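Beta-N-acetylglucosaminidase (Thermotoga maritima, PDB 3WO8) probably hydrolyses terminal non-reducing N-acetyl-D-hexosamine residues from N-acetyl-beta-D-hexosaminides, as a TIM-barrel glycosidase of family 3. Local coordinates at residues 43-48 with 54-59; 363-368 with 376-381; 165-170 with 321-326. One frame throughout, in Å; residues are numbered along the deposited sequence.

Interaction 1 of 3, residues 43-48 with 54-59; sequences ILIYPG and YLLMDF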
ATOM      1  N   ILE B  43      11.018  18.239   1.233  1.00 37.67           N
ATOM      2  CA  ILE B  43      11.578  16.939   1.584  1.00 35.80           C
ATOM      3  C   ILE B  43      11.061  16.036   0.505  1.00 32.42           C
ATOM      4  O   ILE B  43       9.878  15.802   0.475  1.00 28.65           O
ATOM      5  CB  ILE B  43      11.037  16.404   2.938  1.00 36.12           C
ATOM      6  CG1 ILE B  43      11.329  17.360   4.090  1.00 37.06           C
ATOM      7  CG2 ILE B  43      11.601  15.016   3.246  1.00 38.27           C
ATOM      8  CD1 ILE B  43      12.798  17.598   4.341  1.00 38.89           C
ATOM      9  N   LEU B  44      11.920  15.577  -0.397  1.00 31.10           N
ATOM     10  CA  LEU B  44      11.535  14.583  -1.410  1.00 33.14           C
ATOM     11  C   LEU B  44      11.980  13.200  -0.933  1.00 34.72           C
ATOM     12  O   LEU B  44      13.158  13.009  -0.709  1.00 35.74           O
ATOM     13  CB  LEU B  44      12.196  14.898  -2.744  1.00 32.14           C
ATOM     14  CG  LEU B  44      12.220  13.770  -3.751  1.00 34.33           C
ATOM     15  CD1 LEU B  44      10.796  13.312  -4.015  1.00 38.45           C
ATOM     16  CD2 LEU B  44      12.870  14.165  -5.064  1.00 34.49           C
ATOM     17  N   ILE B  45      11.060  12.248  -0.768  1.00 34.23           N
ATOM     18  CA  ILE B  45      11.414  10.935  -0.175  1.00 34.04           C
ATOM     19  C   ILE B  45      11.518   9.843  -1.211  1.00 35.51           C
ATOM     20  O   ILE B  45      10.598   9.654  -2.010  1.00 36.17           O
ATOM     21  CB  ILE B  45      10.355  10.509   0.815  1.00 33.74           C
ATOM     22  CG1 ILE B  45      10.042  11.704   1.709  1.00 34.88           C
ATOM     23  CG2 ILE B  45      10.835   9.342   1.620  1.00 32.96           C
ATOM     24  CD1 ILE B  45       9.338  11.347   3.012  1.00 35.05           C
ATOM     25  N   TYR B  46      12.641   9.122  -1.197  1.00 34.01           N
ATOM     26  CA  TYR B  46      12.906   8.100  -2.186  1.00 30.82           C
ATOM     27  C   TYR B  46      12.732   6.668  -1.665  1.00 31.58           C
ATOM     28  O   TYR B  46      12.626   6.431  -0.419  1.00 29.95           O
ATOM     29  CB  TYR B  46      14.331   8.220  -2.619  1.00 35.91           C
ATOM     30  CG  TYR B  46      14.773   9.465  -3.359  1.00 36.42           C
ATOM     31  CD1 TYR B  46      14.155   9.875  -4.539  1.00 38.70           C
ATOM     32  CD2 TYR B  46      15.878  10.159  -2.926  1.00 36.65           C
ATOM     33  CE1 TYR B  46      14.603  10.979  -5.229  1.00 36.40           C
ATOM     34  CE2 TYR B  46      16.343  11.238  -3.613  1.00 41.77           C
ATOM     35  CZ  TYR B  46      15.697  11.645  -4.759  1.00 40.75           C
ATOM     36  OH  TYR B  46      16.172  12.741  -5.407  1.00 43.07           O
ATOM     37  N   PRO B  47      12.703   5.686  -2.604  1.00 31.52           N
ATOM     38  CA  PRO B  47      12.417   4.292  -2.240  1.00 32.61           C
ATOM     39  C   PRO B  47      13.263   3.754  -1.075  1.00 33.66           C
ATOM     40  O   PRO B  47      12.855   2.849  -0.359  1.00 39.37           O
ATOM     41  CB  PRO B  47      12.667   3.546  -3.543  1.00 31.09           C
ATOM     42  CG  PRO B  47      12.215   4.506  -4.586  1.00 30.21           C
ATOM     43  CD  PRO B  47      12.637   5.860  -4.071  1.00 30.69           C
ATOM     44  N   GLY B  48      14.418   4.338  -0.864  1.00 33.33           N
ATOM     45  CA  GLY B  48      15.275   3.970   0.262  1.00 33.28           C
ATOM     46  C   GLY B  48      14.564   4.155   1.572  1.00 34.21           C
ATOM     47  O   GLY B  48      14.816   3.436   2.477  1.00 37.99           O
ATOM     48  N   TYR B  54       8.878   1.423   8.545  1.00 30.11           N
ATOM     49  CA  TYR B  54       9.147   1.970   9.862  1.00 29.64           C
ATOM     50  C   TYR B  54      10.048   3.205   9.747  1.00 32.11           C
ATOM     51  O   TYR B  54       9.876   4.144  10.497  1.00 34.90           O
ATOM     52  CB  TYR B  54       9.743   0.950  10.830  1.00 30.70           C
ATOM     53  CG  TYR B  54      11.112   0.530  10.433  1.00 32.60           C
ATOM     54  CD1 TYR B  54      12.228   1.255  10.836  1.00 35.93           C
ATOM     55  CD2 TYR B  54      11.304  -0.573   9.620  1.00 34.78           C
ATOM     56  CE1 TYR B  54      13.491   0.866  10.454  1.00 36.86           C
ATOM     57  CE2 TYR B  54      12.554  -0.977   9.224  1.00 32.72           C
ATOM     58  CZ  TYR B  54      13.642  -0.256   9.631  1.00 37.05           C
ATOM     59  OH  TYR B  54      14.880  -0.656   9.234  1.00 38.18           O
ATOM     60  N   LEU B  55      10.976   3.246   8.803  1.00 32.11           N
ATOM     61  CA  LEU B  55      11.701   4.505   8.574  1.00 36.53           C
ATOM     62  C   LEU B  55      10.775   5.615   8.097  1.00 35.40           C
ATOM     63  O   LEU B  55      10.817   6.710   8.597  1.00 30.87           O
ATOM     64  CB  LEU B  55      12.770   4.368   7.495  1.00 40.26           C
ATOM     65  CG  LEU B  55      14.184   3.929   7.813  1.00 42.49           C
ATOM     66  CD1 LEU B  55      14.961   4.248   6.544  1.00 39.58           C
ATOM     67  CD2 LEU B  55      14.764   4.636   9.057  1.00 40.66           C
ATOM     68  N   LEU B  56       9.982   5.331   7.071  1.00 35.53           N
ATOM     69  CA  LEU B  56       9.025   6.304   6.598  1.00 33.74           C
ATOM     70  C   LEU B  56       8.255   6.895   7.756  1.00 34.70           C
ATOM     71  O   LEU B  56       8.055   8.092   7.822  1.00 33.03           O
ATOM     72  CB  LEU B  56       8.040   5.691   5.606  1.00 30.67           C
ATOM     73  CG  LEU B  56       7.033   6.734   5.149  1.00 28.65           C
ATOM     74  CD1 LEU B  56       7.742   7.939   4.515  1.00 30.19           C
ATOM     75  CD2 LEU B  56       6.042   6.122   4.212  1.00 25.76           C
ATOM     76  N   MET B  57       7.855   6.047   8.690  1.00 36.46           N
ATOM     77  CA  MET B  57       7.128   6.529   9.848  1.00 36.76           C
ATOM     78  C   MET B  57       7.957   7.436  10.747  1.00 35.52           C
ATOM     79  O   MET B  57       7.506   8.488  11.179  1.00 37.67           O
ATOM     80  CB  MET B  57       6.540   5.359  10.647  1.00 41.01           C
ATOM     81  CG  MET B  57       5.389   4.634   9.937  1.00 40.22           C
ATOM     82  SD  MET B  57       5.007   3.030  10.675  1.00 43.72           S
ATOM     83  CE  MET B  57       3.651   2.623   9.560  1.00 45.02           C
ATOM     84  N   ASP B  58       9.171   7.048  11.061  1.00 38.68           N
ATOM     85  CA  ASP B  58       9.956   7.865  11.982  1.00 36.29           C
ATOM     86  C   ASP B  58      10.345   9.143  11.305  1.00 35.82           C
ATOM     87  O   ASP B  58      10.432  10.161  11.947  1.00 35.19           O
ATOM     88  CB  ASP B  58      11.198   7.141  12.438  1.00 40.51           C
ATOM     89  CG  ASP B  58      11.696   7.641  13.767  1.00 41.18           C
ATOM     90  OD1 ASP B  58      10.832   7.852  14.649  1.00 41.23           O
ATOM     91  OD2 ASP B  58      12.935   7.796  13.931  1.00 37.50           O
ATOM     92  N   PHE B  59      10.527   9.104   9.994  1.00 35.14           N
ATOM     93  CA  PHE B  59      10.874  10.308   9.263  1.00 38.39           C
ATOM     94  C   PHE B  59       9.717  11.286   9.332  1.00 36.51           C
ATOM     95  O   PHE B  59       9.913  12.443   9.541  1.00 41.20           O
ATOM     96  CB  PHE B  59      11.271   9.954   7.812  1.00 42.17           C
ATOM     97  CG  PHE B  59      12.086  11.014   7.081  1.00 43.14           C
ATOM     98  CD1 PHE B  59      12.538  12.166   7.705  1.00 43.32           C
ATOM     99  CD2 PHE B  59      12.391  10.829   5.748  1.00 43.79           C
ATOM    100  CE1 PHE B  59      13.247  13.110   7.003  1.00 45.04           C
ATOM    101  CE2 PHE B  59      13.121  11.744   5.043  1.00 44.24           C
ATOM    102  CZ  PHE B  59      13.548  12.894   5.667  1.00 47.99           C
TER
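F59 and I45 bury the most surface here, and they meet where a barrel strand faces helix 53-66, the longer helix that follows it after the short helix 47-50. The two side chains run past each other in opposite directions, F59 reaching from the helix and I45 from the strand, with I45 CD1 4.1 Å from F59 CD2. The F59 side chain leaves the helix with CG anti to the backbone N (chi1 -160°), which carries the ring across the gap. A flat, wide phenylalanine suits this place because it can span two strand residues at once: beyond I45 its far end meets I43, whose CG2 methyl lies 3.8 Å from F59 CZ. I43 and I45 are alternate residues on the same side of the strand, and their beta-branched shape favours extended backbone while supplying methyls to this layer. L56, one turn earlier in the helix than F59, adds its CD1 at 4.1 Å from I45 CD1, the two side chains crossing at about a right angle. No hydrogen bond joins the segments; the packing is mostly between apolar side chains, with G48 O also lying against L55 CD1. Around it, L50 of the short helix 47-50 touches both I45 and L56, and F59 also packs edge-to-face on F24 and against V31 and I35 of helix 29-37. The axes of strand 43-45 and helix 54-59 lie 11.8 Å apart and run nearly antiparallel, at 171°. This is the strand-to-helix packing of a beta-alpha unit in a TIM barrel, with the helix layer wrapped outside the parallel strands.

Interaction 2 of 3, residues 363-368 with 376-381; sequences PSSENL and GDYDQI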
ATOM      1  N   PRO B 363      14.274 -15.420  17.051  1.00 36.71           N
ATOM      2  CA  PRO B 363      13.536 -16.657  16.816  1.00 38.62           C
ATOM      3  C   PRO B 363      13.292 -16.952  15.347  1.00 41.55           C
ATOM      4  O   PRO B 363      13.109 -16.050  14.549  1.00 43.67           O
ATOM      5  CB  PRO B 363      12.199 -16.427  17.520  1.00 38.44           C
ATOM      6  CG  PRO B 363      12.274 -15.104  18.176  1.00 37.39           C
ATOM      7  CD  PRO B 363      13.438 -14.360  17.613  1.00 37.45           C
ATOM      8  N   SER B 364      13.292 -18.219  15.004  1.00 47.49           N
ATOM      9  CA  SER B 364      12.975 -18.636  13.657  1.00 55.23           C
ATOM     10  C   SER B 364      11.506 -18.958  13.602  1.00 59.50           C
ATOM     11  O   SER B 364      10.896 -19.274  14.619  1.00 46.71           O
ATOM     12  CB  SER B 364      13.747 -19.880  13.296  1.00 60.13           C
ATOM     13  OG  SER B 364      13.156 -20.444  12.150  1.00 68.23           O
ATOM     14  N   SER B 365      10.929 -18.907  12.406  1.00 74.86           N
ATOM     15  CA  SER B 365       9.480 -19.101  12.291  1.00 77.80           C
ATOM     16  C   SER B 365       9.006 -20.138  11.265  1.00 86.21           C
ATOM     17  O   SER B 365       9.604 -20.330  10.185  1.00 79.83           O
ATOM     18  CB  SER B 365       8.779 -17.773  12.053  1.00 72.59           C
ATOM     19  OG  SER B 365       7.519 -17.833  12.664  1.00 69.81           O
ATOM     20  N   GLU B 366       7.894 -20.768  11.646  1.00 93.28           N
ATOM     21  CA  GLU B 366       7.360 -21.978  11.017  1.00102.95           C
ATOM     22  C   GLU B 366       6.397 -21.691   9.883  1.00102.14           C
ATOM     23  O   GLU B 366       6.375 -20.604   9.315  1.00102.59           O
ATOM     24  CB  GLU B 366       6.624 -22.836  12.070  1.00105.64           C
ATOM     25  CG  GLU B 366       7.538 -23.580  13.031  1.00107.23           C
ATOM     26  CD  GLU B 366       7.904 -22.746  14.232  1.00109.42           C
ATOM     27  OE1 GLU B 366       7.008 -22.044  14.760  1.00107.19           O
ATOM     28  OE2 GLU B 366       9.084 -22.799  14.643  1.00106.46           O
ATOM     29  N   ASN B 367       5.634 -22.714   9.522  1.00109.83           N
ATOM     30  CA  ASN B 367       4.477 -22.549   8.668  1.00107.60           C
ATOM     31  C   ASN B 367       3.355 -21.888   9.450  1.00 96.41           C
ATOM     32  O   ASN B 367       2.924 -22.385  10.497  1.00 88.55           O
ATOM     33  CB  ASN B 367       4.014 -23.902   8.111  1.00103.16           C
ATOM     34  CG  ASN B 367       5.021 -24.508   7.148  1.00 98.16           C
ATOM     35  OD1 ASN B 367       6.219 -24.244   7.232  1.00 94.91           O
ATOM     36  ND2 ASN B 367       4.539 -25.313   6.219  1.00 94.85           N
ATOM     37  N   LEU B 368       2.894 -20.762   8.930  1.00 82.02           N
ATOM     38  CA  LEU B 368       1.788 -20.055   9.542  1.00 75.57           C
ATOM     39  C   LEU B 368       0.941 -19.456   8.437  1.00 70.23           C
ATOM     40  O   LEU B 368       1.324 -19.535   7.259  1.00 61.63           O
ATOM     41  CB  LEU B 368       2.273 -19.033  10.593  1.00 72.10           C
ATOM     42  CG  LEU B 368       3.359 -17.962  10.417  1.00 67.07           C
ATOM     43  CD1 LEU B 368       4.194 -17.899  11.698  1.00 56.25           C
ATOM     44  CD2 LEU B 368       4.224 -18.156   9.177  1.00 69.26           C
ATOM     45  N   GLY B 376       7.937 -12.825   9.168  1.00 35.27           N
ATOM     46  CA  GLY B 376       8.664 -11.889   8.301  1.00 33.82           C
ATOM     47  C   GLY B 376       9.306 -10.785   9.141  1.00 34.87           C
ATOM     48  O   GLY B 376      10.357 -10.202   8.790  1.00 34.81           O
ATOM     49  N   ASP B 377       8.643 -10.523  10.267  1.00 33.37           N
ATOM     50  CA  ASP B 377       9.057  -9.539  11.229  1.00 32.84           C
ATOM     51  C   ASP B 377      10.352  -9.933  11.915  1.00 31.63           C
ATOM     52  O   ASP B 377      11.287  -9.147  12.044  1.00 31.65           O
ATOM     53  CB  ASP B 377       7.938  -9.344  12.260  1.00 34.55           C
ATOM     54  CG  ASP B 377       6.784  -8.421  11.773  1.00 35.24           C
ATOM     55  OD1 ASP B 377       6.799  -7.873  10.631  1.00 31.77           O
ATOM     56  OD2 ASP B 377       5.848  -8.243  12.602  1.00 35.52           O
ATOM     57  N   TYR B 378      10.437 -11.173  12.347  1.00 32.25           N
ATOM     58  CA  TYR B 378      11.656 -11.614  12.967  1.00 30.35           C
ATOM     59  C   TYR B 378      12.793 -11.563  11.975  1.00 32.44           C
ATOM     60  O   TYR B 378      13.882 -11.087  12.306  1.00 35.75           O
ATOM     61  CB  TYR B 378      11.527 -13.018  13.515  1.00 31.62           C
ATOM     62  CG  TYR B 378      10.441 -13.228  14.499  1.00 32.01           C
ATOM     63  CD1 TYR B 378      10.066 -12.239  15.368  1.00 34.15           C
ATOM     64  CD2 TYR B 378       9.782 -14.454  14.570  1.00 37.28           C
ATOM     65  CE1 TYR B 378       9.026 -12.439  16.275  1.00 39.70           C
ATOM     66  CE2 TYR B 378       8.770 -14.693  15.485  1.00 37.21           C
ATOM     67  CZ  TYR B 378       8.391 -13.677  16.338  1.00 41.81           C
ATOM     68  OH  TYR B 378       7.379 -13.898  17.246  1.00 50.88           O
ATOM     69  N   ASP B 379      12.556 -12.029  10.753  1.00 34.16           N
ATOM     70  CA  ASP B 379      13.585 -11.933   9.695  1.00 33.82           C
ATOM     71  C   ASP B 379      14.161 -10.524   9.529  1.00 31.51           C
ATOM     72  O   ASP B 379      15.324 -10.332   9.149  1.00 27.60           O
ATOM     73  CB  ASP B 379      13.018 -12.340   8.351  1.00 35.13           C
ATOM     74  CG  ASP B 379      12.676 -13.784   8.271  1.00 38.88           C
ATOM     75  OD1 ASP B 379      13.035 -14.554   9.179  1.00 41.01           O
ATOM     76  OD2 ASP B 379      12.032 -14.165   7.265  1.00 46.60           O
ATOM     77  N   GLN B 380      13.327  -9.543   9.802  1.00 32.99           N
ATOM     78  CA  GLN B 380      13.677  -8.142   9.560  1.00 35.84           C
ATOM     79  C   GLN B 380      14.522  -7.467  10.672  1.00 36.79           C
ATOM     80  O   GLN B 380      15.080  -6.377  10.481  1.00 33.45           O
ATOM     81  CB  GLN B 380      12.396  -7.375   9.325  1.00 36.57           C
ATOM     82  CG  GLN B 380      12.432  -6.500   8.096  1.00 42.17           C
ATOM     83  CD  GLN B 380      11.092  -5.850   7.946  1.00 46.05           C
ATOM     84  OE1 GLN B 380      10.061  -6.564   7.929  1.00 43.77           O
ATOM     85  NE2 GLN B 380      11.064  -4.496   7.897  1.00 45.12           N
ATOM     86  N   ILE B 381      14.633  -8.138  11.814  1.00 37.05           N
ATOM     87  CA  ILE B 381      15.289  -7.573  12.975  1.00 36.06           C
ATOM     88  C   ILE B 381      16.765  -7.254  12.748  1.00 38.74           C
ATOM     89  O   ILE B 381      17.245  -6.223  13.220  1.00 42.69           O
ATOM     90  CB  ILE B 381      15.099  -8.498  14.175  1.00 36.32           C
ATOM     91  CG1 ILE B 381      13.634  -8.443  14.590  1.00 35.56           C
ATOM     92  CG2 ILE B 381      16.001  -8.085  15.327  1.00 37.72           C
ATOM     93  CD1 ILE B 381      13.249  -9.403  15.683  1.00 36.18           C
TER
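P363 sets its pyrrolidine ring over one face of Y378, at the exit of a strand from the C-terminal domain's mixed sheet. The strand 357-363, the helix 374-385 and the parallel neighbour strand 391-397 form a beta-alpha-beta crossover, and this contact ties its first strand end to its helix. The tight part is the proline. Its CG stands 4.3 Å from the centroid of the Y378 ring and 4° off the ring normal, a CH-pi contact almost directly above the centre. Proline suits the spot because its rigid ring holds the CG methylene over the aromatic face, and tyrosine because its flat ring gives that group a broad surface to rest on. Y378 is brought down beside the strand with CG anti to its carbonyl carbon (chi1 -57°). F414 and Y397 of neighbouring strands also touch P363 and keep this side buried.

Toward S365 the packing becomes looser. That residue sends CB to the edge of the ring, near its plane, 4.3 Å from Y378 CD2, and is itself partly exposed; a small serine fits such a margin between core and solvent. The exposed E366 and N367 beyond it are poorly ordered. Back on the tight side, R396 gives its NH2 to P363 O and also forms a salt bridge with D379, while the same P363 O lies 3.6 Å from Y378 CB.

Interaction 3 of 3, residues 165-170 with 321-326; sequences GVIPCI and EKYLAF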
ATOM      1  N   GLY B 165      -5.853  16.142  -1.608  1.00 38.71           N
ATOM      2  CA  GLY B 165      -5.068  16.699  -0.514  1.00 37.16           C
ATOM      3  C   GLY B 165      -3.628  16.986  -0.831  1.00 38.29           C
ATOM      4  O   GLY B 165      -2.884  17.375   0.065  1.00 41.87           O
ATOM      5  N   VAL B 166      -3.214  16.829  -2.082  1.00 37.93           N
ATOM      6  CA  VAL B 166      -1.838  17.149  -2.420  1.00 38.95           C
ATOM      7  C   VAL B 166      -1.724  18.163  -3.548  1.00 37.94           C
ATOM      8  O   VAL B 166      -2.490  18.150  -4.513  1.00 31.74           O
ATOM      9  CB  VAL B 166      -0.996  15.884  -2.757  1.00 38.80           C
ATOM     10  CG1 VAL B 166      -1.104  14.879  -1.624  1.00 38.73           C
ATOM     11  CG2 VAL B 166      -1.442  15.255  -4.078  1.00 39.73           C
ATOM     12  N   ILE B 167      -0.693  18.992  -3.417  1.00 40.36           N
ATOM     13  CA  ILE B 167      -0.360  19.965  -4.428  1.00 40.66           C
ATOM     14  C   ILE B 167       0.456  19.250  -5.469  1.00 38.80           C
ATOM     15  O   ILE B 167       1.479  18.617  -5.139  1.00 37.39           O
ATOM     16  CB  ILE B 167       0.510  21.082  -3.871  1.00 47.96           C
ATOM     17  CG1 ILE B 167      -0.175  21.735  -2.669  1.00 51.10           C
ATOM     18  CG2 ILE B 167       0.766  22.136  -4.938  1.00 45.45           C
ATOM     19  CD1 ILE B 167       0.799  22.450  -1.769  1.00 49.12           C
ATOM     20  N   PRO B 168       0.024  19.340  -6.734  1.00 33.15           N
ATOM     21  CA  PRO B 168       0.767  18.682  -7.774  1.00 33.33           C
ATOM     22  C   PRO B 168       1.824  19.568  -8.304  1.00 37.73           C
ATOM     23  O   PRO B 168       1.864  20.761  -8.023  1.00 37.24           O
ATOM     24  CB  PRO B 168      -0.268  18.444  -8.861  1.00 35.38           C
ATOM     25  CG  PRO B 168      -1.190  19.622  -8.713  1.00 38.06           C
ATOM     26  CD  PRO B 168      -1.195  19.969  -7.230  1.00 33.55           C
ATOM     27  N   CYS B 169       2.661  18.957  -9.119  1.00 44.09           N
ATOM     28  CA  CYS B 169       3.726  19.629  -9.801  1.00 41.92           C
ATOM     29  C   CYS B 169       3.772  19.234 -11.285  1.00 40.80           C
ATOM     30  O   CYS B 169       4.192  18.147 -11.626  1.00 39.03           O
ATOM     31  CB  CYS B 169       5.026  19.260  -9.132  1.00 44.82           C
ATOM     32  SG  CYS B 169       6.357  20.235  -9.827  1.00 41.64           S
ATOM     33  N   ILE B 170       3.316  20.106 -12.169  1.00 41.44           N
ATOM     34  CA  ILE B 170       3.389  19.798 -13.603  1.00 43.64           C
ATOM     35  C   ILE B 170       4.833  19.878 -14.069  1.00 41.11           C
ATOM     36  O   ILE B 170       5.625  20.678 -13.556  1.00 40.94           O
ATOM     37  CB  ILE B 170       2.494  20.709 -14.461  1.00 42.82           C
ATOM     38  CG1 ILE B 170       2.810  22.186 -14.225  1.00 42.02           C
ATOM     39  CG2 ILE B 170       1.047  20.430 -14.122  1.00 43.27           C
ATOM     40  CD1 ILE B 170       1.969  23.099 -15.092  1.00 43.44           C
ATOM     41  N   GLU B 321       6.055  30.290   1.234  1.00 47.73           N
ATOM     42  CA  GLU B 321       5.251  30.310   2.463  1.00 50.13           C
ATOM     43  C   GLU B 321       3.739  30.321   2.211  1.00 47.90           C
ATOM     44  O   GLU B 321       2.958  29.851   3.046  1.00 46.62           O
ATOM     45  CB  GLU B 321       5.655  31.475   3.336  1.00 50.77           C
ATOM     46  CG  GLU B 321       7.043  31.278   3.927  1.00 55.00           C
ATOM     47  CD  GLU B 321       7.552  32.512   4.637  1.00 54.36           C
ATOM     48  OE1 GLU B 321       7.177  33.615   4.200  1.00 52.22           O
ATOM     49  OE2 GLU B 321       8.312  32.371   5.625  1.00 53.91           O
ATOM     50  N   LYS B 322       3.366  30.848   1.052  1.00 47.21           N
ATOM     51  CA  LYS B 322       2.009  30.866   0.588  1.00 52.16           C
ATOM     52  C   LYS B 322       1.535  29.432   0.369  1.00 52.08           C
ATOM     53  O   LYS B 322       0.462  29.026   0.800  1.00 52.07           O
ATOM     54  CB  LYS B 322       1.923  31.654  -0.738  1.00 55.30           C
ATOM     55  CG  LYS B 322       0.495  31.988  -1.168  1.00 62.59           C
ATOM     56  CD  LYS B 322       0.451  32.999  -2.318  1.00 71.62           C
ATOM     57  CE  LYS B 322       0.229  32.369  -3.699  1.00 78.80           C
ATOM     58  NZ  LYS B 322      -1.101  32.695  -4.286  1.00 77.21           N
ATOM     59  N   TYR B 323       2.355  28.667  -0.337  1.00 54.39           N
ATOM     60  CA  TYR B 323       2.008  27.307  -0.678  1.00 48.59           C
ATOM     61  C   TYR B 323       1.952  26.459   0.582  1.00 48.31           C
ATOM     62  O   TYR B 323       1.009  25.719   0.815  1.00 46.49           O
ATOM     63  CB  TYR B 323       3.022  26.779  -1.648  1.00 44.26           C
ATOM     64  CG  TYR B 323       2.631  27.078  -3.050  1.00 42.86           C
ATOM     65  CD1 TYR B 323       2.687  28.347  -3.562  1.00 38.93           C
ATOM     66  CD2 TYR B 323       2.196  26.072  -3.878  1.00 46.27           C
ATOM     67  CE1 TYR B 323       2.335  28.608  -4.880  1.00 36.96           C
ATOM     68  CE2 TYR B 323       1.836  26.322  -5.186  1.00 44.10           C
ATOM     69  CZ  TYR B 323       1.899  27.596  -5.677  1.00 37.45           C
ATOM     70  OH  TYR B 323       1.520  27.780  -6.983  1.00 35.94           O
ATOM     71  N   LEU B 324       2.971  26.632   1.396  1.00 45.66           N
ATOM     72  CA  LEU B 324       3.053  26.014   2.668  1.00 45.91           C
ATOM     73  C   LEU B 324       1.811  26.307   3.495  1.00 51.12           C
ATOM     74  O   LEU B 324       1.255  25.403   4.143  1.00 53.46           O
ATOM     75  CB  LEU B 324       4.294  26.529   3.379  1.00 46.86           C
ATOM     76  CG  LEU B 324       5.085  25.516   4.181  1.00 50.10           C
ATOM     77  CD1 LEU B 324       5.348  24.242   3.413  1.00 48.35           C
ATOM     78  CD2 LEU B 324       6.398  26.149   4.617  1.00 55.10           C
ATOM     79  N   ALA B 325       1.367  27.561   3.476  1.00 52.77           N
ATOM     80  CA  ALA B 325       0.196  27.959   4.263  1.00 51.97           C
ATOM     81  C   ALA B 325      -1.115  27.341   3.789  1.00 50.85           C
ATOM     82  O   ALA B 325      -2.038  27.257   4.571  1.00 55.89           O
ATOM     83  CB  ALA B 325       0.060  29.463   4.313  1.00 54.46           C
ATOM     84  N   PHE B 326      -1.221  26.906   2.536  1.00 52.39           N
ATOM     85  CA  PHE B 326      -2.397  26.124   2.137  1.00 54.77           C
ATOM     86  C   PHE B 326      -2.171  24.613   1.968  1.00 56.28           C
ATOM     87  O   PHE B 326      -3.086  23.893   1.647  1.00 60.84           O
ATOM     88  CB  PHE B 326      -3.123  26.727   0.911  1.00 56.88           C
ATOM     89  CG  PHE B 326      -2.324  26.758  -0.360  1.00 56.82           C
ATOM     90  CD1 PHE B 326      -1.807  25.608  -0.925  1.00 59.35           C
ATOM     91  CD2 PHE B 326      -2.154  27.957  -1.034  1.00 62.68           C
ATOM     92  CE1 PHE B 326      -1.093  25.667  -2.116  1.00 65.53           C
ATOM     93  CE2 PHE B 326      -1.441  28.022  -2.219  1.00 67.32           C
ATOM     94  CZ  PHE B 326      -0.911  26.871  -2.768  1.00 65.06           C
TER
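The rings of Y323 and F326, near the C-terminal end of helix 310-326, both turn an edge to I167. On one face of the Y323 ring lies F326 CZ, 3.4 Å above the plane and displaced toward the rim; one face of the F326 ring in turn has Y323 O above it, also toward the rim. I167 reaches both edges with separate branches: its CG2 comes near the plane of the Y323 ring, 4.3 Å from Y323 CD2, and its CD1 near the plane of the F326 ring. The fold is a TIM barrel, and I167 stands where strand 167-173 enters it, so the helix end packs against the N-terminal ends of the barrel strands. In this family of folds the active site lies at the other end.

Isoleucine fits because its two branches diverge: with CG1 anti to the carbonyl carbon (chi1 -55°), the longer arm extends to F326 while CG2 remains for Y323. The F326 ring gets there because its CG sits between the backbone N and the carbonyl carbon (chi1 64°), and its side chain crosses that of I167 at about a right angle. Tyrosine suits its site by joining an apolar ring to a polar end: Y323 OH is hydrogen-bonded to V215 O, just before the neighbouring strand 216-219, and its ring also touches T216. F326, less buried, takes a cation-pi contact from K214. The nearest approach across the two segments is I167 CD1 to F326 CE1, at 3.7 Å.

Interactions 1 and 3 belong to the same parallel barrel sheet, through strands 42-45 and 167-173, with centres 20 Å apart and nearest atoms about 9 Å apart. Interaction 2 lies in the C-terminal domain, 24 Å from interaction 1 and 42 Å from interaction 3 between centres; interactions 2 and 3 lie on opposite sides of the chain's centre. Along the chain they come in the order 1, 3, 2. Interactions 1 and 2 meet across the domain boundary, where Y54 CE2 lies 4.0 Å from Q380 NE2. Helix 462-471 packs on both helices, 53-66 and 374-385, so the last helix of the chain joins the C-terminal domain to the barrel.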